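Local coordinates for methyl-accepting chemotaxis protein, putative (Geobacter sulfurreducens, PDB 3OOV) that is probably a chemotaxis receptor whose GAF domain, the part crystallised here, may sense a small molecule or mediate pairing of subunits, at residues Leu67-Asp70 with Ile76-Cys79; Gln84-Asp89 with Thr96-Gln101; Leu49-Ala54 with Arg108-Lys113. All coordinates share one frame; numbering follows the deposited sequence.

Interaction 1 of 3, residues Leu67-Asp70 with Ile76-Cys79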
# COMPACT_ATOMS: atom_id res chain seq x y z
N LEU A 67 -22.26 7.09 3.33
CA LEU A 67 -21.60 7.48 2.10
C LEU A 67 -21.57 6.25 1.16
O LEU A 67 -21.32 5.13 1.64
CB LEU A 67 -20.16 7.96 2.44
CG LEU A 67 -20.09 9.30 3.26
CD1 LEU A 67 -18.78 9.47 3.98
CD2 LEU A 67 -20.38 10.50 2.28
N PRO A 68 -21.83 6.45 -0.14
CA PRO A 68 -21.74 5.26 -1.07
C PRO A 68 -20.35 4.65 -1.27
O PRO A 68 -19.39 5.37 -1.46
CB PRO A 68 -22.22 5.83 -2.43
CG PRO A 68 -21.99 7.34 -2.36
CD PRO A 68 -22.11 7.72 -0.86
N LEU A 69 -20.25 3.33 -1.29
CA LEU A 69 -18.99 2.67 -1.60
C LEU A 69 -18.96 2.36 -3.05
O LEU A 69 -19.10 1.22 -3.44
CB LEU A 69 -18.85 1.33 -0.87
CG LEU A 69 -18.06 1.36 0.42
CD1 LEU A 69 -18.21 0.08 1.14
CD2 LEU A 69 -16.57 1.66 0.17
N ASP A 70 -18.78 3.37 -3.87
CA ASP A 70 -18.64 3.14 -5.26
C ASP A 70 -17.56 4.14 -5.61
O ASP A 70 -16.74 4.59 -4.74
CB ASP A 70 -20.00 3.34 -6.00
CG ASP A 70 -20.64 4.76 -5.78
OD1 ASP A 70 -19.92 5.76 -5.60
OD2 ASP A 70 -21.90 4.88 -5.84
N ILE A 76 -10.95 6.19 -1.08
CA ILE A 76 -11.48 5.49 0.07
C ILE A 76 -12.12 4.17 -0.34
O ILE A 76 -11.87 3.12 0.26
CB ILE A 76 -12.50 6.36 0.86
CG1 ILE A 76 -11.74 7.50 1.57
CG2 ILE A 76 -13.25 5.51 1.90
CD1 ILE A 76 -12.61 8.64 2.08
N THR A 77 -12.94 4.21 -1.36
CA THR A 77 -13.49 2.98 -1.92
C THR A 77 -12.38 2.01 -2.38
O THR A 77 -12.50 0.77 -2.19
CB THR A 77 -14.38 3.33 -3.12
OG1 THR A 77 -15.45 4.11 -2.61
CG2 THR A 77 -14.97 2.05 -3.83
N LYS A 78 -11.33 2.54 -3.01
CA LYS A 78 -10.24 1.63 -3.46
C LYS A 78 -9.54 1.00 -2.33
O LYS A 78 -9.19 -0.20 -2.43
CB LYS A 78 -9.24 2.31 -4.38
CG LYS A 78 -9.78 2.53 -5.76
CD LYS A 78 -9.32 3.85 -6.36
CE LYS A 78 -7.87 3.74 -6.76
NZ LYS A 78 -7.74 2.58 -7.78
N CYS A 79 -9.27 1.79 -1.27
CA CYS A 79 -8.70 1.20 -0.05
C CYS A 79 -9.56 -0.00 0.45
O CYS A 79 -9.03 -1.10 0.83
CB CYS A 79 -8.64 2.24 1.09
SG CYS A 79 -8.02 1.56 2.63
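Thr77, in the first turn of helix 74-82, donates its hydroxyl to the backbone carbonyl of Asp70, the one hydrogen bond between the two segments. OG1 lies 2.5 Å from Asp70 O, a short bond, approaching at a C=O...donor angle of 146° and tilted 17° from the carbonyl plane. The Thr77 side chain points at the loop, and its torsion decides which branch goes where: OG1 stands beside the backbone N (chi1 -63°), while the methyl CG2 lies anti to that N. CG2 also comes close to the same oxygen, 3.2 Å from Asp70 O. Leu69 adds the apolar share. Its isobutyl group crosses Thr77 obliquely, and CD2 comes to 3.9 Å from both OG1 and CA of Thr77.

This is the junction where an edge strand of the six-stranded antiparallel GAF sheet, order 3-2-1-6-5-4, gives way to the helix that follows it. Strand 66-68 ends, and Leu69 becomes the centre of an inverse gamma turn closed by a weak bond from Asp70 N to Pro68 O (3.2 Å). The turn brings the Asp70 carbonyl round to the helix while the Asp70 CB points away from it; the carboxylate instead makes a salt bridge through OD2 with Arg72.

Farther out, the strand side is held by backbone bonds of Leu67 to Leu49 and of Leu69 to Thr47, and Pro68 O accepts from Tyr104 OH. Leu49 of the neighbouring strand touches both Leu69 and Ile76, one residue from each side of the contact. On the helix, Thr77 O is used by Thr81 OG1, one turn on, while Ile76 and Cys79 turn to Ile117 of strand 115-122.

Interaction 2 of 3, residues Gln84-Asp89 with Thr96-Gln101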
# COMPACT_ATOMS: atom_id res chain seq x y z
N GLN A 84 -5.82 -2.29 0.79
CA GLN A 84 -4.48 -1.77 0.68
C GLN A 84 -4.42 -0.37 1.34
O GLN A 84 -5.35 0.42 1.21
CB GLN A 84 -4.04 -1.74 -0.79
CG GLN A 84 -2.56 -2.20 -1.06
CD GLN A 84 -2.25 -3.64 -0.62
OE1 GLN A 84 -1.16 -3.91 -0.08
NE2 GLN A 84 -3.20 -4.59 -0.85
N VAL A 85 -3.34 -0.11 2.08
CA VAL A 85 -2.97 1.25 2.55
C VAL A 85 -2.69 2.09 1.33
O VAL A 85 -1.87 1.69 0.45
CB VAL A 85 -1.76 1.23 3.47
CG1 VAL A 85 -1.35 2.68 3.90
CG2 VAL A 85 -2.05 0.36 4.69
N TYR A 86 -3.41 3.22 1.22
CA TYR A 86 -3.14 4.22 0.18
C TYR A 86 -2.51 5.42 0.85
O TYR A 86 -3.12 6.04 1.71
CB TYR A 86 -4.39 4.66 -0.61
CG TYR A 86 -4.75 3.68 -1.72
CD1 TYR A 86 -4.29 3.83 -3.03
CD2 TYR A 86 -5.54 2.53 -1.43
CE1 TYR A 86 -4.67 2.89 -4.05
CE2 TYR A 86 -5.85 1.56 -2.43
CZ TYR A 86 -5.43 1.75 -3.72
OH TYR A 86 -5.77 0.76 -4.66
N MSE A 87 -1.27 5.71 0.51
CA MSE A 87 -0.65 6.87 1.09
C MSE A 87 -0.53 7.92 0.02
O MSE A 87 0.11 7.69 -1.00
CB MSE A 87 0.63 6.55 1.88
CG MSE A 87 1.66 5.69 1.22
SE MSE A 87 3.12 5.29 2.55
CE MSE A 87 3.24 7.04 3.36
N ILE A 88 -1.31 8.99 0.18
CA ILE A 88 -1.55 9.92 -0.90
C ILE A 88 -0.92 11.26 -0.48
O ILE A 88 -1.47 11.99 0.35
CB ILE A 88 -3.07 10.08 -1.22
CG1 ILE A 88 -3.71 8.70 -1.53
CG2 ILE A 88 -3.30 11.02 -2.44
CD1 ILE A 88 -3.29 8.11 -2.85
N ASP A 89 0.25 11.56 -1.03
CA ASP A 89 0.99 12.74 -0.56
C ASP A 89 0.36 14.02 -1.09
O ASP A 89 0.36 15.05 -0.42
CB ASP A 89 2.52 12.62 -0.82
CG ASP A 89 2.86 12.25 -2.25
OD1 ASP A 89 2.13 12.65 -3.21
OD2 ASP A 89 3.91 11.58 -2.43
N THR A 96 -7.36 10.59 -11.85
CA THR A 96 -8.65 11.23 -11.61
C THR A 96 -9.61 10.43 -10.72
O THR A 96 -10.25 10.98 -9.86
CB THR A 96 -9.28 11.56 -12.97
OG1 THR A 96 -8.42 12.52 -13.59
CG2 THR A 96 -10.63 12.22 -12.83
N ASP A 97 -9.67 9.13 -10.92
CA ASP A 97 -10.49 8.29 -10.07
C ASP A 97 -10.06 8.21 -8.61
O ASP A 97 -10.73 7.53 -7.85
CB ASP A 97 -10.86 6.90 -10.71
CG ASP A 97 -9.70 5.88 -10.76
OD1 ASP A 97 -8.59 6.00 -10.15
OD2 ASP A 97 -9.95 4.88 -11.47
N PHE A 98 -8.96 8.87 -8.23
CA PHE A 98 -8.61 8.96 -6.81
C PHE A 98 -9.45 10.01 -6.10
O PHE A 98 -9.73 9.84 -4.92
CB PHE A 98 -7.13 9.23 -6.55
CG PHE A 98 -6.24 8.01 -6.69
CD1 PHE A 98 -6.45 7.09 -7.69
CD2 PHE A 98 -5.16 7.82 -5.82
CE1 PHE A 98 -5.64 5.97 -7.80
CE2 PHE A 98 -4.31 6.73 -5.95
CZ PHE A 98 -4.56 5.80 -6.93
N ARG A 99 -9.88 11.06 -6.80
CA ARG A 99 -10.51 12.20 -6.13
C ARG A 99 -11.85 11.78 -5.50
O ARG A 99 -12.60 10.99 -6.07
CB ARG A 99 -10.81 13.37 -7.08
CG ARG A 99 -9.74 13.75 -8.09
CD ARG A 99 -8.59 14.54 -7.55
NE ARG A 99 -7.38 14.04 -8.23
CZ ARG A 99 -6.75 14.64 -9.24
NH1 ARG A 99 -7.18 15.81 -9.71
NH2 ARG A 99 -5.68 14.07 -9.79
N LEU A 100 -12.15 12.35 -4.35
CA LEU A 100 -13.49 12.26 -3.81
C LEU A 100 -14.48 13.05 -4.65
O LEU A 100 -14.18 14.12 -5.11
CB LEU A 100 -13.49 12.77 -2.38
CG LEU A 100 -12.58 12.00 -1.46
CD1 LEU A 100 -12.70 12.49 0.03
CD2 LEU A 100 -12.82 10.52 -1.59
N GLN A 101 -15.65 12.50 -4.89
CA GLN A 101 -16.73 13.21 -5.60
C GLN A 101 -17.86 13.51 -4.60
O GLN A 101 -17.80 13.05 -3.45
CB GLN A 101 -17.27 12.30 -6.74
CG GLN A 101 -16.31 12.05 -7.89
CD GLN A 101 -16.76 10.87 -8.85
OE1 GLN A 101 -17.93 10.74 -9.22
NE2 GLN A 101 -15.80 10.04 -9.24
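Phe98 is the one residue of 96-101 that touches strand 86-88, meeting Tyr86 and Ile88. The chain enters through a 3-10 turn: Thr96 O accepts the backbone N of Arg99 at 3.1 Å. Asp97 places OD1 in the plane of the Phe98 ring, at its edge. Phe98 CB points at the strand, and CG lies beside the backbone N (chi1 -78°). Tyr86 turns an edge toward the face of the Phe98 ring in an offset edge-to-face pair, centroids 5.9 Å apart and planes at 85°; the closest atoms are Tyr86 CE1 and Phe98 CZ, 4.1 Å apart. The Ile88 methyl CD1 meets the rim of the ring near its plane, 3.5 Å from Phe98 CD2. With an alanine here in place of Phe98, a gap is likely to open beside Ile88 CD1, and the Tyr86 edge would probably lose its aromatic partner. Arg99 turns back to give NH2 to the carbonyl of Tyr94, whose ring lies nearly parallel to that of Phe98, and Gln101 bonds through its backbone to Arg72.

Strand 86-88 is outermost in the antiparallel GAF sheet within this chain, paired with strand 115-122 through Tyr86 to Ile117 and Ile88 to Phe115, and Met87 N bonds Gln84 OE1 of the second subunit. Lys78 of helix 74-82 touches Tyr86 and Phe98, Tyr86 OH bonds Asp82, and Phe98 also packs on Asp82 of the second subunit.

Interaction 3 of 3, residues Leu49-Ala54 with Arg108-Lys113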
# COMPACT_ATOMS: atom_id res chain seq x y z
N LEU A 49 -20.63 3.18 3.57
CA LEU A 49 -19.86 3.41 4.78
C LEU A 49 -20.57 4.39 5.72
O LEU A 49 -20.88 5.49 5.32
CB LEU A 49 -18.55 4.06 4.38
CG LEU A 49 -17.51 3.18 3.66
CD1 LEU A 49 -16.30 4.15 3.16
CD2 LEU A 49 -17.02 1.98 4.50
N SER A 50 -20.72 4.04 6.98
CA SER A 50 -21.23 5.02 7.85
C SER A 50 -20.07 5.70 8.64
O SER A 50 -19.02 5.11 8.94
CB SER A 50 -22.39 4.46 8.68
OG SER A 50 -21.87 3.66 9.69
N PHE A 51 -20.20 7.00 8.85
CA PHE A 51 -19.11 7.77 9.41
C PHE A 51 -19.25 7.65 10.94
O PHE A 51 -20.18 8.17 11.49
CB PHE A 51 -19.26 9.20 8.91
CG PHE A 51 -17.94 10.02 8.82
CD1 PHE A 51 -17.79 10.98 7.82
CD2 PHE A 51 -16.91 9.87 9.76
CE1 PHE A 51 -16.59 11.75 7.71
CE2 PHE A 51 -15.72 10.63 9.66
CZ PHE A 51 -15.58 11.58 8.70
N VAL A 52 -18.33 6.98 11.61
CA VAL A 52 -18.45 6.62 13.03
C VAL A 52 -17.68 7.54 13.99
O VAL A 52 -18.20 7.94 15.06
CB VAL A 52 -18.04 5.13 13.25
CG1 VAL A 52 -18.00 4.77 14.77
CG2 VAL A 52 -19.02 4.21 12.52
N ALA A 53 -16.45 7.89 13.61
CA ALA A 53 -15.60 8.77 14.39
C ALA A 53 -14.91 9.77 13.49
O ALA A 53 -14.52 9.47 12.37
CB ALA A 53 -14.59 7.99 15.24
N ALA A 54 -14.83 11.01 13.99
CA ALA A 54 -14.14 12.13 13.34
C ALA A 54 -13.56 12.91 14.48
O ALA A 54 -14.27 13.45 15.32
CB ALA A 54 -15.07 12.98 12.57
N ARG A 108 -16.09 18.40 5.20
CA ARG A 108 -14.81 19.05 5.52
C ARG A 108 -13.79 18.07 6.06
O ARG A 108 -12.60 18.18 5.76
CB ARG A 108 -14.98 20.19 6.55
CG ARG A 108 -15.49 21.52 5.94
CD ARG A 108 -15.56 22.65 7.06
NE ARG A 108 -16.58 22.28 8.04
CZ ARG A 108 -16.40 22.02 9.32
NH1 ARG A 108 -15.20 22.05 9.89
NH2 ARG A 108 -17.46 21.70 10.05
N ALA A 109 -14.27 17.08 6.82
CA ALA A 109 -13.40 16.17 7.54
C ALA A 109 -12.63 15.31 6.55
O ALA A 109 -11.56 14.83 6.91
CB ALA A 109 -14.21 15.28 8.52
N LEU A 110 -13.21 15.11 5.35
CA LEU A 110 -12.71 14.30 4.26
C LEU A 110 -12.04 15.09 3.13
O LEU A 110 -11.61 14.47 2.13
CB LEU A 110 -13.86 13.46 3.61
CG LEU A 110 -14.55 12.49 4.57
CD1 LEU A 110 -15.50 11.59 3.80
CD2 LEU A 110 -13.51 11.59 5.34
N ARG A 111 -11.93 16.41 3.27
CA ARG A 111 -11.40 17.22 2.16
C ARG A 111 -9.88 17.42 2.12
O ARG A 111 -9.43 18.27 1.41
CB ARG A 111 -12.03 18.60 2.18
CG ARG A 111 -13.38 18.67 1.59
CD ARG A 111 -13.77 20.11 1.70
NE ARG A 111 -15.10 20.21 1.18
CZ ARG A 111 -15.94 21.17 1.47
NH1 ARG A 111 -15.56 22.16 2.28
NH2 ARG A 111 -17.15 21.14 0.94
N SER A 112 -9.08 16.66 2.83
CA SER A 112 -7.65 16.85 2.76
C SER A 112 -7.17 16.52 1.35
O SER A 112 -7.70 15.63 0.70
CB SER A 112 -6.99 15.98 3.79
OG SER A 112 -5.64 16.38 3.96
N LYS A 113 -6.18 17.25 0.86
CA LYS A 113 -5.54 16.87 -0.38
C LYS A 113 -4.37 15.93 -0.17
O LYS A 113 -3.75 15.46 -1.15
CB LYS A 113 -5.10 18.17 -1.13
CG LYS A 113 -6.24 18.79 -2.05
CD LYS A 113 -7.60 18.99 -1.37
CE LYS A 113 -8.71 19.44 -2.38
NZ LYS A 113 -10.02 18.78 -2.00
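Phe51 projects from strand 48-55 just ahead of a classic beta bulge, in which Val52 and Ala53 both face Ile39, and meets Ala109 and Leu110 in a 3-10 turn closed by Arg111 N to Arg108 O at 3.1 Å. The ring gets there because CG stands anti to the backbone N (chi1 -153°), which throws it across toward the turn. Its far end does the touching. CZ reaches Ala109 CB at 3.9 Å, and CE1 lies 3.8 Å from Leu110 CG, with Leu110 CD2 shared between CE1 and CZ. Phe51 and Leu110 slide past one another in opposite directions. The Leu110 CB does not aim at the strand; the branch beyond it swings in, CG lying beside the backbone N (chi1 -61°).

Around this meeting, Phe60 packs edge-to-face with Phe51, Pro62 touches the same ring, and Asn38 and Leu40 of strand 36-42 add to its packing. Ala53 O lies in the ring plane, at its edge. The 108-110 turn is held by Arg135, which bonds Arg108 O through NH1 and Ala109 O through NH2.

In GAF domains the space between the sheet and the long connection ahead of its last two strands commonly forms the ligand pocket. Consistent with that, glycerol, probably from the crystallisation liquor, binds Ala109 O, Leu110 O and Ser112 N beside this contact, though no natural ligand is implied. Between the strand and the turn themselves the chemistry is purely apolar: the direct contact rests on the burial and fit of three apolar side chains, while the carbonyls of Arg108 and Ala109 bond Arg135, with glycerol adding bonds in this crystal.

In the fold
From the N terminus, strand 48-55 opens the long loop that interaction 3 closes at 108-113, and the other two contacts fall within it, in series. Interaction 1 closes a short loop from the end of strand 66-68 to helix 74-82. Interaction 2 closes another, from strand 86-88 to the 3-10 turn that follows it. None cross. Helix 74-82 joins the first two, since Lys78 packs on Phe98 and Tyr86, and Cys79 on Tyr86. Leu49 and Leu67 pair neighbouring strands between interactions 1 and 3, and Leu100 touches Leu110 between 2 and 3. Interaction 1 ties one outer strand to that helix; 2 and 3 tie the other, and strand 48-55, to the connection before strand 115-122.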